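Uncharacterized protein (Borrelia turicatae, PDB 5VJ4) is of unknown function but is a putative surface protein, probably lipid-anchored and possibly lipid-binding, of a tick-borne relapsing fever spirochete. Local coordinates at residues I255-V269 with Y323-D335. Sequence-based numbering, arbitrary orientation.
Sequences IVINATYDKDKFNNV and YSNIRGTFKGFTD
Ile255 holds CG1 anti to its carbonyl carbon and runs on extended to CD1, while Tyr323 turns its ring back beside its own backbone N; the two side chains cross nearly at right angles. The contact packs the helix-loop-helix formed by helix 243-256 and helix 263-301 against the C-terminal part of helix 308-334 in this all-helical fold. Ile255 and Tyr323 meet in a CH-pi contact: CD1 of Ile255 lies over the ring face, 3.7 Å from the centroid of the Tyr323 ring. One turn further on, Arg327 NE donates a hydrogen bond to Ile255 O, a carbonyl in the last turn of helix 243-256, at 3.1 Å with an N-H...O angle of 147°. The acceptor lies near the guanidinium plane, so the arginine presents an edge to this helix-end carbonyl.

Phe330 fills the corner between the two arms. Val256 reaches it with both methyls, and Val256 CG2 also meets CG2 of Ile326 at 3.6 Å. Phe266 approaches over one face of the Phe330 ring, with centroids 5.1 Å apart and planes inclined at 42°, an oblique aromatic pair. Leu270 and Met281 of helix 263-301 add to the packing on Phe330. Here helix 263-269 passes helix 323-334 almost perpendicularly (84°), their axes 9.8 Å apart. Val269 lays CB over a face of Phe333, although the detailed placement of its methyls is doubtful; Phe333 also packs on Tyr276 of the second subunit.

Tyr261, in the connecting loop, and Thr334 extend their side chains from opposite directions. Thr334 OG1 lies at the edge of the Tyr261 ring, near its plane, and the OH of Tyr261 stands 3.1 Å from the carbonyl O of Phe330.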
loop_
_atom_site.group_PDB
_atom_site.type_symbol
_atom_site.label_atom_id
_atom_site.label_comp_id
_atom_site.label_asym_id
_atom_site.label_seq_id
_atom_site.Cartn_x
_atom_site.Cartn_y
_atom_site.Cartn_z
ATOM N N ILE A 255 -19.395 8.299 -4.484
ATOM C CA ILE A 255 -19.751 7.114 -3.700
ATOM C C ILE A 255 -19.377 7.270 -2.219
ATOM O O ILE A 255 -20.130 6.841 -1.348
ATOM C CB ILE A 255 -19.147 5.829 -4.302
ATOM C CG1 ILE A 255 -19.730 5.575 -5.697
ATOM C CG2 ILE A 255 -19.385 4.619 -3.398
ATOM C CD1 ILE A 255 -18.944 4.585 -6.542
ATOM N N VAL A 256 -18.253 7.920 -1.939
ATOM C CA VAL A 256 -17.701 7.945 -0.581
ATOM C C VAL A 256 -18.141 9.137 0.292
ATOM O O VAL A 256 -18.470 8.968 1.467
ATOM C CB VAL A 256 -16.162 7.882 -0.636
ATOM C CG1 VAL A 256 -15.567 7.901 0.749
ATOM C CG2 VAL A 256 -15.732 6.632 -1.354
ATOM N N ILE A 257 -18.119 10.329 -0.283
ATOM C CA ILE A 257 -18.362 11.558 0.463
ATOM C C ILE A 257 -19.790 11.690 0.997
ATOM O O ILE A 257 -20.771 11.460 0.299
ATOM C CB ILE A 257 -17.906 12.785 -0.350
ATOM C CG1 ILE A 257 -16.432 12.572 -0.697
ATOM C CG2 ILE A 257 -18.069 14.084 0.424
ATOM C CD1 ILE A 257 -15.826 13.683 -1.487
ATOM N N ASN A 258 -19.845 12.078 2.262
ATOM C CA ASN A 258 -21.027 12.138 3.098
ATOM C C ASN A 258 -21.195 13.483 3.749
ATOM O O ASN A 258 -20.368 14.383 3.590
ATOM C CB ASN A 258 -20.792 11.204 4.271
ATOM C CG ASN A 258 -21.526 9.929 4.157
ATOM O OD1 ASN A 258 -21.976 9.548 3.082
ATOM N ND2 ASN A 258 -21.651 9.234 5.275
ATOM N N ALA A 259 -22.248 13.601 4.543
ATOM C CA ALA A 259 -22.318 14.684 5.489
ATOM C C ALA A 259 -21.263 14.418 6.578
ATOM O O ALA A 259 -20.581 15.338 7.002
ATOM C CB ALA A 259 -23.703 14.787 6.066
ATOM N N THR A 260 -21.114 13.163 6.986
ATOM C CA THR A 260 -20.063 12.745 7.931
ATOM C C THR A 260 -18.598 12.678 7.405
ATOM O O THR A 260 -17.661 12.947 8.151
ATOM C CB THR A 260 -20.405 11.381 8.538
ATOM O OG1 THR A 260 -20.712 10.480 7.472
ATOM C CG2 THR A 260 -21.604 11.495 9.458
ATOM N N TYR A 261 -18.404 12.306 6.145
ATOM C CA TYR A 261 -17.056 12.087 5.578
ATOM C C TYR A 261 -16.938 13.023 4.387
ATOM O O TYR A 261 -17.716 12.926 3.449
ATOM C CB TYR A 261 -16.921 10.638 5.088
ATOM C CG TYR A 261 -15.513 10.162 4.867
ATOM C CD1 TYR A 261 -14.807 10.456 3.674
ATOM C CD2 TYR A 261 -14.880 9.386 5.830
ATOM C CE1 TYR A 261 -13.504 10.007 3.470
ATOM C CE2 TYR A 261 -13.582 8.939 5.637
ATOM C CZ TYR A 261 -12.902 9.253 4.470
ATOM O OH TYR A 261 -11.627 8.817 4.320
ATOM N N ASP A 262 -15.970 13.920 4.404
ATOM C CA ASP A 262 -15.947 15.000 3.409
ATOM C C ASP A 262 -14.761 14.900 2.437
ATOM O O ASP A 262 -13.831 14.103 2.635
ATOM C CB ASP A 262 -15.935 16.360 4.119
ATOM C CG ASP A 262 -14.665 16.584 4.974
ATOM O OD1 ASP A 262 -14.148 17.723 5.001
ATOM O OD2 ASP A 262 -14.195 15.626 5.631
ATOM N N LYS A 263 -14.789 15.755 1.418
ATOM C CA LYS A 263 -13.781 15.778 0.365
ATOM C C LYS A 263 -12.336 15.831 0.861
ATOM O O LYS A 263 -11.439 15.268 0.230
ATOM C CB LYS A 263 -14.062 16.906 -0.625
ATOM C CG LYS A 263 -13.318 16.834 -1.951
ATOM C CD LYS A 263 -13.665 15.637 -2.852
ATOM C CE LYS A 263 -13.048 15.688 -4.251
ATOM N NZ LYS A 263 -11.665 16.269 -4.255
ATOM N N ASP A 264 -12.121 16.472 2.002
ATOM C CA ASP A 264 -10.771 16.622 2.541
ATOM C C ASP A 264 -10.250 15.313 3.093
ATOM O O ASP A 264 -9.079 14.961 2.846
ATOM C CB ASP A 264 -10.728 17.695 3.635
ATOM C CG ASP A 264 -10.740 19.107 3.079
ATOM O OD1 ASP A 264 -10.544 19.271 1.859
ATOM O OD2 ASP A 264 -10.939 20.052 3.874
ATOM N N LYS A 265 -11.110 14.606 3.841
ATOM C CA LYS A 265 -10.745 13.314 4.399
ATOM C C LYS A 265 -10.422 12.331 3.289
ATOM O O LYS A 265 -9.392 11.642 3.324
ATOM C CB LYS A 265 -11.856 12.775 5.262
ATOM C CG LYS A 265 -11.740 13.242 6.698
ATOM C CD LYS A 265 -12.937 12.727 7.473
ATOM C CE LYS A 265 -13.216 13.513 8.741
ATOM N NZ LYS A 265 -14.672 13.303 8.996
ATOM N N PHE A 266 -11.293 12.322 2.283
ATOM C CA PHE A 266 -11.155 11.453 1.130
ATOM C C PHE A 266 -9.822 11.730 0.472
ATOM O O PHE A 266 -9.044 10.808 0.223
ATOM C CB PHE A 266 -12.290 11.712 0.156
ATOM C CG PHE A 266 -12.146 11.024 -1.159
ATOM C CD1 PHE A 266 -12.382 9.643 -1.279
ATOM C CD2 PHE A 266 -11.816 11.752 -2.305
ATOM C CE1 PHE A 266 -12.277 9.000 -2.515
ATOM C CE2 PHE A 266 -11.704 11.112 -3.548
ATOM C CZ PHE A 266 -11.939 9.736 -3.653
ATOM N N ASN A 267 -9.543 13.003 0.225
ATOM C CA ASN A 267 -8.271 13.344 -0.359
ATOM C C ASN A 267 -7.050 12.987 0.477
ATOM O O ASN A 267 -5.997 12.695 -0.098
ATOM C CB ASN A 267 -8.244 14.786 -0.801
ATOM C CG ASN A 267 -9.059 15.018 -2.059
ATOM O OD1 ASN A 267 -9.373 16.147 -2.405
ATOM N ND2 ASN A 267 -9.397 13.942 -2.761
ATOM N N ASN A 268 -7.193 12.974 1.812
ATOM C CA ASN A 268 -6.054 12.637 2.631
ATOM C C ASN A 268 -5.629 11.182 2.493
ATOM O O ASN A 268 -4.423 10.884 2.436
ATOM C CB ASN A 268 -6.185 13.023 4.105
ATOM C CG ASN A 268 -4.865 12.767 4.876
ATOM O OD1 ASN A 268 -4.841 12.549 6.091
ATOM N ND2 ASN A 268 -3.749 12.758 4.142
ATOM N N VAL A 269 -6.592 10.276 2.409
ATOM C CA VAL A 269 -6.196 8.867 2.216
ATOM C C VAL A 269 -5.518 8.669 0.874
ATOM O O VAL A 269 -4.524 7.938 0.789
ATOM C CB VAL A 269 -7.292 7.822 2.476
ATOM C CG1 VAL A 269 -7.788 7.943 3.888
ATOM C CG2 VAL A 269 -8.468 8.137 1.653
ATOM N N TYR A 323 -20.210 -0.834 -3.283
ATOM C CA TYR A 323 -20.240 0.554 -2.811
ATOM C C TYR A 323 -20.040 0.660 -1.291
ATOM O O TYR A 323 -19.277 1.496 -0.805
ATOM C CB TYR A 323 -21.531 1.216 -3.229
ATOM C CG TYR A 323 -21.581 1.710 -4.671
ATOM C CD1 TYR A 323 -20.721 1.208 -5.669
ATOM C CD2 TYR A 323 -22.531 2.668 -5.040
ATOM C CE1 TYR A 323 -20.807 1.677 -6.984
ATOM C CE2 TYR A 323 -22.619 3.148 -6.338
ATOM C CZ TYR A 323 -21.774 2.655 -7.309
ATOM O OH TYR A 323 -21.911 3.163 -8.584
ATOM N N SER A 324 -20.655 -0.248 -0.555
ATOM C CA SER A 324 -20.427 -0.338 0.882
ATOM C C SER A 324 -18.972 -0.653 1.230
ATOM O O SER A 324 -18.418 -0.046 2.148
ATOM C CB SER A 324 -21.390 -1.345 1.529
ATOM O OG SER A 324 -20.871 -1.843 2.747
ATOM N N ASN A 325 -18.355 -1.591 0.507
ATOM C CA ASN A 325 -16.936 -1.906 0.725
ATOM C C ASN A 325 -16.092 -0.646 0.541
ATOM O O ASN A 325 -15.152 -0.428 1.307
ATOM C CB ASN A 325 -16.446 -3.014 -0.220
ATOM C CG ASN A 325 -16.752 -4.424 0.276
ATOM O OD1 ASN A 325 -17.685 -4.643 1.016
ATOM N ND2 ASN A 325 -15.964 -5.386 -0.161
ATOM N N ILE A 326 -16.444 0.189 -0.446
ATOM C CA ILE A 326 -15.658 1.384 -0.747
ATOM C C ILE A 326 -15.724 2.357 0.437
ATOM O O ILE A 326 -14.694 2.706 1.027
ATOM C CB ILE A 326 -16.086 2.060 -2.062
ATOM C CG1 ILE A 326 -16.034 1.083 -3.230
ATOM C CG2 ILE A 326 -15.183 3.239 -2.374
ATOM C CD1 ILE A 326 -16.540 1.671 -4.542
ATOM N N ARG A 327 -16.946 2.750 0.804
ATOM C CA ARG A 327 -17.174 3.623 1.953
ATOM C C ARG A 327 -16.426 3.113 3.194
ATOM O O ARG A 327 -15.650 3.867 3.808
ATOM C CB ARG A 327 -18.664 3.761 2.239
ATOM C CG ARG A 327 -19.389 4.572 1.207
ATOM C CD ARG A 327 -20.825 4.866 1.600
ATOM N NE ARG A 327 -21.678 4.865 0.406
ATOM C CZ ARG A 327 -22.616 3.957 0.139
ATOM N NH1 ARG A 327 -22.877 2.964 0.991
ATOM N NH2 ARG A 327 -23.316 4.061 -0.983
ATOM N N GLY A 328 -16.643 1.834 3.527
ATOM C CA GLY A 328 -16.003 1.196 4.694
ATOM C C GLY A 328 -14.474 1.273 4.693
ATOM O O GLY A 328 -13.847 1.462 5.738
ATOM N N THR A 329 -13.861 1.126 3.522
ATOM C CA THR A 329 -12.424 1.069 3.497
ATOM C C THR A 329 -11.864 2.481 3.703
ATOM O O THR A 329 -10.853 2.662 4.380
ATOM C CB THR A 329 -11.872 0.318 2.253
ATOM O OG1 THR A 329 -10.519 -0.083 2.492
ATOM C CG2 THR A 329 -11.903 1.168 0.997
ATOM N N PHE A 330 -12.536 3.480 3.161
ATOM C CA PHE A 330 -12.066 4.847 3.374
ATOM C C PHE A 330 -12.262 5.316 4.816
ATOM O O PHE A 330 -11.359 5.905 5.405
ATOM C CB PHE A 330 -12.741 5.805 2.417
ATOM C CG PHE A 330 -12.081 5.865 1.107
ATOM C CD1 PHE A 330 -10.973 6.645 0.941
ATOM C CD2 PHE A 330 -12.533 5.099 0.038
ATOM C CE1 PHE A 330 -10.298 6.685 -0.267
ATOM C CE2 PHE A 330 -11.889 5.147 -1.178
ATOM C CZ PHE A 330 -10.759 5.953 -1.325
ATOM N N LYS A 331 -13.441 5.046 5.375
ATOM C CA LYS A 331 -13.731 5.420 6.740
ATOM C C LYS A 331 -12.707 4.759 7.683
ATOM O O LYS A 331 -12.008 5.432 8.451
ATOM C CB LYS A 331 -15.180 5.076 7.123
ATOM C CG LYS A 331 -15.389 5.032 8.637
ATOM C CD LYS A 331 -16.832 5.040 9.122
ATOM C CE LYS A 331 -16.889 5.584 10.547
ATOM N NZ LYS A 331 -17.968 4.984 11.382
ATOM N N GLY A 332 -12.605 3.446 7.597
ATOM C CA GLY A 332 -11.663 2.721 8.410
ATOM C C GLY A 332 -10.254 3.255 8.252
ATOM O O GLY A 332 -9.443 3.171 9.179
ATOM N N PHE A 333 -9.953 3.821 7.089
ATOM C CA PHE A 333 -8.616 4.322 6.892
ATOM C C PHE A 333 -8.428 5.585 7.725
ATOM O O PHE A 333 -7.535 5.633 8.555
ATOM C CB PHE A 333 -8.366 4.595 5.435
ATOM C CG PHE A 333 -6.935 4.842 5.106
ATOM C CD1 PHE A 333 -6.296 6.015 5.500
ATOM C CD2 PHE A 333 -6.219 3.907 4.365
ATOM C CE1 PHE A 333 -4.969 6.247 5.176
ATOM C CE2 PHE A 333 -4.885 4.123 4.042
ATOM C CZ PHE A 333 -4.254 5.296 4.449
ATOM N N THR A 334 -9.277 6.589 7.527
ATOM C CA THR A 334 -9.150 7.823 8.314
ATOM C C THR A 334 -9.361 7.565 9.807
ATOM O O THR A 334 -8.834 8.297 10.630
ATOM C CB THR A 334 -10.108 8.929 7.851
ATOM O OG1 THR A 334 -11.355 8.325 7.603
ATOM C CG2 THR A 334 -9.614 9.580 6.562
ATOM N N ASP A 335 -10.075 6.501 10.157
ATOM C CA ASP A 335 -10.265 6.184 11.578
ATOM C C ASP A 335 -9.099 5.497 12.263
ATOM O O ASP A 335 -9.154 5.281 13.466
ATOM C CB ASP A 335 -11.532 5.354 11.826
ATOM C CG ASP A 335 -12.799 6.132 11.594
ATOM O OD1 ASP A 335 -13.832 5.454 11.472
ATOM O OD2 ASP A 335 -12.779 7.387 11.536
#